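Local coordinates for serine Recombinase (Sulfolobus solfataricus, PDB 3LHF), which probably binds DNA and exchanges its strands in transposon movement, this chain holding the resolvase-type domain of a longer recombinase that lacks its N-terminal part here, at residues K3-A8 with Q35-I40; K24-Q29 with R65-Y70; A69-L74 with I93-Q98. The protein carries 1 engineered substitution. All coordinates share one frame; numbering follows the deposited sequence.

Contact 1: K3-A8 with Q35-I40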
# COMPACT_ATOMS: atom_id res chain seq x y z
N LYS D 3 19.74 12.96 -8.65
CA LYS D 3 18.75 12.93 -9.72
C LYS D 3 17.34 13.32 -9.25
O LYS D 3 16.86 12.85 -8.25
CB LYS D 3 18.71 11.54 -10.33
CG LYS D 3 19.56 11.34 -11.54
CD LYS D 3 20.63 10.29 -11.34
CE LYS D 3 20.21 8.91 -11.81
NZ LYS D 3 20.38 8.64 -13.25
N VAL D 4 16.71 14.19 -10.02
CA VAL D 4 15.36 14.64 -9.82
C VAL D 4 14.47 13.99 -10.86
O VAL D 4 14.66 14.18 -12.02
CB VAL D 4 15.28 16.14 -10.03
CG1 VAL D 4 13.91 16.66 -9.69
CG2 VAL D 4 16.34 16.83 -9.23
N ILE D 5 13.50 13.22 -10.42
CA ILE D 5 12.70 12.46 -11.33
C ILE D 5 11.27 12.95 -11.45
O ILE D 5 10.61 13.20 -10.48
CB ILE D 5 12.66 11.00 -10.92
CG1 ILE D 5 14.04 10.54 -10.46
CG2 ILE D 5 12.13 10.16 -12.04
CD1 ILE D 5 15.02 10.37 -11.54
N LEU D 6 10.83 13.06 -12.68
CA LEU D 6 9.47 13.31 -12.98
C LEU D 6 8.79 11.96 -13.21
O LEU D 6 9.11 11.28 -14.14
CB LEU D 6 9.39 14.16 -14.23
CG LEU D 6 9.97 15.57 -14.26
CD1 LEU D 6 9.64 16.24 -15.53
CD2 LEU D 6 9.46 16.39 -13.15
N TYR D 7 7.88 11.58 -12.33
CA TYR D 7 7.17 10.32 -12.46
C TYR D 7 5.71 10.50 -12.77
O TYR D 7 5.01 11.16 -12.05
CB TYR D 7 7.28 9.44 -11.22
CG TYR D 7 6.47 8.18 -11.37
CD1 TYR D 7 5.13 8.17 -11.07
CD2 TYR D 7 7.03 7.02 -11.85
CE1 TYR D 7 4.39 7.06 -11.22
CE2 TYR D 7 6.29 5.91 -12.00
CZ TYR D 7 4.97 5.93 -11.68
OH TYR D 7 4.21 4.82 -11.82
N ALA D 8 5.26 9.90 -13.84
CA ALA D 8 3.92 10.09 -14.31
C ALA D 8 3.24 8.79 -14.66
O ALA D 8 3.87 7.89 -15.13
CB ALA D 8 3.93 11.01 -15.46
N GLN D 35 15.36 13.12 -15.42
CA GLN D 35 14.83 11.97 -16.10
C GLN D 35 13.32 11.97 -16.08
O GLN D 35 12.73 12.52 -15.18
CB GLN D 35 15.36 10.72 -15.43
CG GLN D 35 16.47 10.06 -16.18
CD GLN D 35 17.22 9.04 -15.36
OE1 GLN D 35 16.67 8.04 -14.94
NE2 GLN D 35 18.49 9.29 -15.13
N VAL D 36 12.69 11.35 -17.06
CA VAL D 36 11.24 11.24 -17.06
C VAL D 36 10.77 9.79 -17.07
O VAL D 36 11.11 9.04 -17.95
CB VAL D 36 10.62 12.00 -18.24
CG1 VAL D 36 9.18 12.16 -18.05
CG2 VAL D 36 11.23 13.33 -18.35
N ILE D 37 10.00 9.41 -16.07
CA ILE D 37 9.47 8.05 -15.98
C ILE D 37 7.95 8.01 -15.95
O ILE D 37 7.35 8.70 -15.19
CB ILE D 37 9.99 7.29 -14.75
CG1 ILE D 37 11.49 7.16 -14.80
CG2 ILE D 37 9.36 5.94 -14.67
CD1 ILE D 37 12.06 6.43 -13.63
N THR D 38 7.38 7.20 -16.80
CA THR D 38 5.95 7.10 -16.93
C THR D 38 5.50 5.65 -16.91
O THR D 38 6.23 4.76 -17.26
CB THR D 38 5.48 7.73 -18.21
OG1 THR D 38 5.66 6.82 -19.28
CG2 THR D 38 6.25 8.94 -18.50
N ASP D 39 4.28 5.44 -16.47
CA ASP D 39 3.73 4.12 -16.41
C ASP D 39 2.33 4.12 -16.93
O ASP D 39 1.64 5.11 -16.87
CB ASP D 39 3.71 3.62 -14.98
CG ASP D 39 4.88 2.77 -14.64
OD1 ASP D 39 5.01 1.72 -15.24
OD2 ASP D 39 5.66 3.14 -13.78
N ILE D 40 1.91 3.00 -17.47
CA ILE D 40 0.52 2.79 -17.74
C ILE D 40 0.08 1.63 -16.89
O ILE D 40 0.66 0.57 -16.90
CB ILE D 40 0.22 2.56 -19.20
CG1 ILE D 40 0.28 3.87 -19.94
CG2 ILE D 40 -1.14 2.04 -19.37
CD1 ILE D 40 1.29 3.92 -20.97

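Contact 2: K24-Q29 with R65-Y70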
# COMPACT_ATOMS: atom_id res chain seq x y z
N LYS D 24 4.06 17.04 -19.87
CA LYS D 24 4.32 18.41 -20.20
C LYS D 24 4.00 19.31 -19.03
O LYS D 24 4.65 20.29 -18.80
CB LYS D 24 3.55 18.82 -21.44
N TYR D 25 2.97 18.96 -18.29
CA TYR D 25 2.59 19.70 -17.11
C TYR D 25 3.66 19.68 -16.04
O TYR D 25 3.97 20.68 -15.46
CB TYR D 25 1.30 19.16 -16.55
CG TYR D 25 1.03 19.65 -15.17
CD1 TYR D 25 1.25 18.85 -14.09
CD2 TYR D 25 0.58 20.92 -14.96
CE1 TYR D 25 1.02 19.30 -12.85
CE2 TYR D 25 0.35 21.37 -13.72
CZ TYR D 25 0.57 20.56 -12.67
OH TYR D 25 0.34 21.03 -11.44
N LEU D 26 4.24 18.52 -15.78
CA LEU D 26 5.29 18.42 -14.80
C LEU D 26 6.50 19.25 -15.20
O LEU D 26 7.08 19.92 -14.39
CB LEU D 26 5.69 16.97 -14.62
CG LEU D 26 4.75 16.11 -13.80
CD1 LEU D 26 4.87 14.69 -14.18
CD2 LEU D 26 4.99 16.29 -12.35
N GLU D 27 6.85 19.19 -16.47
CA GLU D 27 7.98 19.90 -17.00
C GLU D 27 7.82 21.40 -16.86
O GLU D 27 8.77 22.08 -16.61
CB GLU D 27 8.24 19.49 -18.45
CG GLU D 27 8.54 18.04 -18.60
CD GLU D 27 8.68 17.61 -20.04
OE1 GLU D 27 8.32 18.38 -20.92
OE2 GLU D 27 9.14 16.51 -20.29
N GLU D 28 6.62 21.90 -17.06
CA GLU D 28 6.30 23.30 -16.85
C GLU D 28 6.42 23.73 -15.40
O GLU D 28 6.84 24.83 -15.10
CB GLU D 28 4.92 23.61 -17.38
N GLN D 29 6.01 22.86 -14.50
CA GLN D 29 6.15 23.10 -13.09
C GLN D 29 7.60 23.11 -12.56
O GLN D 29 7.92 23.93 -11.76
CB GLN D 29 5.28 22.13 -12.32
CG GLN D 29 3.85 22.14 -12.74
CD GLN D 29 3.32 23.52 -12.96
OE1 GLN D 29 2.73 23.80 -13.98
NE2 GLN D 29 3.55 24.39 -12.02
N ARG D 65 15.33 13.88 -5.66
CA ARG D 65 13.92 14.19 -5.58
C ARG D 65 13.07 13.43 -6.60
O ARG D 65 13.54 13.13 -7.68
CB ARG D 65 13.74 15.69 -5.73
CG ARG D 65 12.40 16.15 -6.04
CD ARG D 65 12.44 17.61 -6.19
NE ARG D 65 13.80 18.11 -6.10
CZ ARG D 65 14.12 19.38 -6.04
NH1 ARG D 65 13.18 20.30 -6.07
NH2 ARG D 65 15.38 19.74 -5.96
N VAL D 66 11.84 13.13 -6.24
CA VAL D 66 10.85 12.65 -7.18
C VAL D 66 9.71 13.61 -7.18
O VAL D 66 9.24 13.99 -6.16
CB VAL D 66 10.26 11.32 -6.79
CG1 VAL D 66 9.33 10.84 -7.85
CG2 VAL D 66 11.32 10.32 -6.50
N VAL D 67 9.26 13.98 -8.36
CA VAL D 67 8.12 14.86 -8.48
C VAL D 67 6.95 14.24 -9.24
O VAL D 67 7.10 13.77 -10.33
CB VAL D 67 8.55 16.09 -9.19
CG1 VAL D 67 7.50 17.11 -9.14
CG2 VAL D 67 9.83 16.58 -8.62
N VAL D 68 5.77 14.27 -8.63
CA VAL D 68 4.55 13.79 -9.25
C VAL D 68 3.44 14.80 -9.18
O VAL D 68 3.45 15.66 -8.34
CB VAL D 68 4.06 12.54 -8.60
CG1 VAL D 68 5.05 11.48 -8.76
CG2 VAL D 68 3.75 12.81 -7.16
N ALA D 69 2.51 14.75 -10.11
CA ALA D 69 1.38 15.65 -10.17
C ALA D 69 0.35 15.55 -9.03
O ALA D 69 -0.19 16.53 -8.60
CB ALA D 69 0.71 15.57 -11.50
N TYR D 70 0.07 14.32 -8.61
CA TYR D 70 -0.76 14.02 -7.46
C TYR D 70 -0.08 12.88 -6.73
O TYR D 70 0.67 12.14 -7.30
CB TYR D 70 -2.14 13.55 -7.89
CG TYR D 70 -2.88 14.42 -8.87
CD1 TYR D 70 -3.40 15.63 -8.51
CD2 TYR D 70 -3.08 13.99 -10.15
CE1 TYR D 70 -4.08 16.39 -9.40
CE2 TYR D 70 -3.75 14.74 -11.03
CZ TYR D 70 -4.25 15.94 -10.66
OH TYR D 70 -4.91 16.67 -11.59

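Contact 3: A69-L74 with I93-Q98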
# COMPACT_ATOMS: atom_id res chain seq x y z
N ALA D 69 2.51 14.75 -10.11
CA ALA D 69 1.38 15.65 -10.17
C ALA D 69 0.35 15.55 -9.03
O ALA D 69 -0.19 16.53 -8.60
CB ALA D 69 0.71 15.57 -11.50
N TYR D 70 0.07 14.32 -8.61
CA TYR D 70 -0.76 14.02 -7.46
C TYR D 70 -0.08 12.88 -6.73
O TYR D 70 0.67 12.14 -7.30
CB TYR D 70 -2.14 13.55 -7.89
CG TYR D 70 -2.88 14.42 -8.87
CD1 TYR D 70 -3.40 15.63 -8.51
CD2 TYR D 70 -3.08 13.99 -10.15
CE1 TYR D 70 -4.08 16.39 -9.40
CE2 TYR D 70 -3.75 14.74 -11.03
CZ TYR D 70 -4.25 15.94 -10.66
OH TYR D 70 -4.91 16.67 -11.59
N PRO D 71 -0.38 12.71 -5.46
CA PRO D 71 0.16 11.58 -4.72
C PRO D 71 -0.39 10.29 -5.28
O PRO D 71 0.16 9.24 -5.13
CB PRO D 71 -0.33 11.83 -3.32
CG PRO D 71 -0.48 13.24 -3.26
CD PRO D 71 -1.00 13.67 -4.55
N ASP D 72 -1.49 10.45 -6.00
CA ASP D 72 -2.27 9.41 -6.61
C ASP D 72 -1.38 8.68 -7.57
O ASP D 72 -1.44 7.48 -7.72
CB ASP D 72 -3.34 10.12 -7.43
CG ASP D 72 -4.59 9.34 -7.60
OD1 ASP D 72 -4.59 8.31 -8.25
OD2 ASP D 72 -5.62 9.80 -7.14
N ARG D 73 -0.56 9.44 -8.24
CA ARG D 73 0.19 8.89 -9.30
C ARG D 73 1.08 7.82 -8.74
O ARG D 73 1.22 6.79 -9.35
CB ARG D 73 1.02 9.98 -9.95
CG ARG D 73 0.35 10.71 -11.08
CD ARG D 73 -1.07 10.87 -10.83
NE ARG D 73 -1.88 10.20 -11.82
CZ ARG D 73 -3.09 9.73 -11.59
NH1 ARG D 73 -3.64 9.89 -10.42
NH2 ARG D 73 -3.75 9.12 -12.54
N LEU D 74 1.71 8.03 -7.59
CA LEU D 74 2.53 6.97 -7.06
C LEU D 74 1.84 5.73 -6.55
O LEU D 74 2.13 4.66 -7.01
CB LEU D 74 3.40 7.52 -5.95
CG LEU D 74 4.59 8.34 -6.39
CD1 LEU D 74 5.25 8.92 -5.19
CD2 LEU D 74 5.54 7.51 -7.18
N ILE D 93 9.81 13.60 -1.93
CA ILE D 93 8.67 13.49 -2.79
C ILE D 93 7.94 14.78 -2.83
O ILE D 93 7.36 15.20 -1.87
CB ILE D 93 7.71 12.41 -2.34
CG1 ILE D 93 8.45 11.12 -2.11
CG2 ILE D 93 6.65 12.21 -3.36
CD1 ILE D 93 7.59 9.96 -2.01
N VAL D 94 7.99 15.41 -3.99
CA VAL D 94 7.32 16.65 -4.23
C VAL D 94 6.05 16.35 -5.02
O VAL D 94 6.07 15.63 -5.98
CB VAL D 94 8.24 17.59 -4.97
CG1 VAL D 94 7.55 18.78 -5.40
CG2 VAL D 94 9.35 17.95 -4.11
N VAL D 95 4.95 16.88 -4.54
CA VAL D 95 3.63 16.63 -5.09
C VAL D 95 3.03 17.94 -5.54
O VAL D 95 2.74 18.77 -4.73
CB VAL D 95 2.71 16.01 -4.04
CG1 VAL D 95 1.32 15.91 -4.56
CG2 VAL D 95 3.19 14.68 -3.62
N ILE D 96 2.83 18.14 -6.82
CA ILE D 96 2.41 19.44 -7.28
C ILE D 96 0.93 19.75 -7.13
O ILE D 96 0.56 20.87 -7.15
CB ILE D 96 2.98 19.83 -8.67
CG1 ILE D 96 2.61 18.84 -9.74
CG2 ILE D 96 4.50 19.95 -8.66
CD1 ILE D 96 3.52 18.93 -10.91
N ASN D 97 0.10 18.75 -6.95
CA ASN D 97 -1.30 18.99 -6.66
C ASN D 97 -1.73 18.10 -5.54
O ASN D 97 -1.82 16.91 -5.69
CB ASN D 97 -2.19 18.77 -7.86
CG ASN D 97 -1.93 19.75 -8.94
OD1 ASN D 97 -1.58 20.87 -8.70
ND2 ASN D 97 -2.08 19.31 -10.15
N GLN D 98 -1.99 18.70 -4.40
CA GLN D 98 -2.26 17.95 -3.20
C GLN D 98 -3.72 17.51 -3.06
O GLN D 98 -4.42 17.98 -2.20
CB GLN D 98 -1.84 18.79 -2.02
CG GLN D 98 -1.37 18.02 -0.85
CD GLN D 98 0.07 17.65 -0.93
OE1 GLN D 98 0.94 18.50 -1.06
NE2 GLN D 98 0.34 16.38 -0.84

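Contact 1: K3-A8 with Q35-I40
L6 is held to the strand 35-40 through both its backbone N and its backbone O: the N donates to Q35 O at 3.2 Å, and the O accepts I37 N at 2.8 Å in a nearly straight bond (172°). I37 O in turn takes A8 N at 2.8 Å, so the middle of this parallel ladder has its backbone donors and acceptors met in alternation. D39 N reaches A8 O at the far end, although the position of that oxygen is less sure. The intervening residues of 3-8 face the other way: I5 and Y7 make their backbone bonds to R65 and V67, which places this strand inside the sheet. On the face of I5 and Y7, I37 touches both; its CG2 meets Y7 CD2 at 3.8 Å and its CD1 meets I5 CG2 at 4.1 Å. With CG anti to its backbone N (chi1 177°), Y7 slants forward and across to the neighbouring strand, where its OH donates to D39 OD2 at 3.0 Å, the placement of OD2 being less certain. A phenylalanine at Y7 would probably keep the packing on I37 but leave D39 OD2 without its hydroxyl mate. D39, buried and touched by R48, thus has OD1 bonded to G50 N and OD2 probably to the Y7 hydroxyl, linking outer strand 35-40 to the start of helix 49-58.

Contact 2: K24-Q29 with R65-Y70
Y25 and L26 carry the contact, and they reach the strand end from one turn of helix 16-29. The ring of Y25, with CG anti to its backbone N (chi1 166°), extends from the helix to A69, where CE1 comes within 4.0 Å of the methyl CB. The ring meets this methyl obliquely. I96 also touches Y25.

L26 comes next and supplies more of the buried surface than any other residue here. Its CD2 methyl does all of the touching: it sits against the backbone where the strand gives way to a turn, 3.7 Å from A69 N and 3.8 Å from V68 C. The same methyl also approaches V67 CG1 at 4.2 Å, and A69 CB lies slightly farther off. L26 packs on A8 and I96 as well, so it also touches strand 3-10 and the loop after strand 92-95. E27 turns instead to L6 and Y33. The bonds from E28 N to K24 O and from Q29 N to Y25 O keep the helix regular through this turn. Q29 CG, one turn on from Y25, lies 3.6 Å above one face of the tyrosine ring, offset toward the rim, and so backs it from within its own helix.

No hydrogen bond joins the two segments; the contact is van der Waals packing, partly of a methyl on backbone. V67 and A69 face the helix, whereas V66 packs on L54 and I58 of helix 49-58, on the other side of the sheet. Helices laid against both faces of a parallel sheet in the order 2-1-3-4 form a three-layer alpha/beta/alpha arrangement, as in the N-terminal catalytic domain of the resolvase family of serine recombinases.

Contact 3: A69-L74 with I93-Q98
With chi1 at 58°, I96 sets CG1 between its own backbone N and carbonyl carbon, which directs that methylene at A69 and brings it 3.4 Å from A69 CA. V95 has CG1 anti to its backbone N, and this methyl presses on the pyrrolidine ring of P71. The two side chains cross at about a right angle, and V95 CG1 to P71 CD, at 3.2 Å, is tighter than usual van der Waals contact. The Y70 ring meets N97 obliquely, CE1 3.4 Å from N97 CB; ring and amide planes stand 46° apart. In the backbone, N97 N gives A69 O a weak, bent hydrogen bond of 2.8 Å, and N97 O receives a CA-H...O contact from Y70 CA. Further along, L74 and I93 meet tip to tip, CD1 to CG2 at 4.0 Å. The weakly bonded turn at about 71-74 is thereby fitted against the end of strand 92-95: F79 of helix 79-88 touches P71, L74 and I93, V68 of the adjacent strand lies against L74 and V95, and helix 16-29 packs on I96.

How the contacts relate
All three contacts reach one parallel sheet, whose strands lie in the order 35-40, 3-10, 63-68, 92-95. Contact 1 pairs the first two, contact 2 sets helix 16-29 against the third, and contact 3 joins the turn after that strand to the fourth. The centres of contacts 1 and 2 lie about 8 Å apart, as do those of contacts 2 and 3; contacts 1 and 3 are about 12 Å apart. Along the chain the segments of contacts 1 and 2 alternate, while contact 3 begins on A69 and Y70, where contact 2 ends. Backbone pairing of I5 with V67 and of V66 with V94 ties them into a single resolvase-type domain, from which the long helix 102-122 leads on.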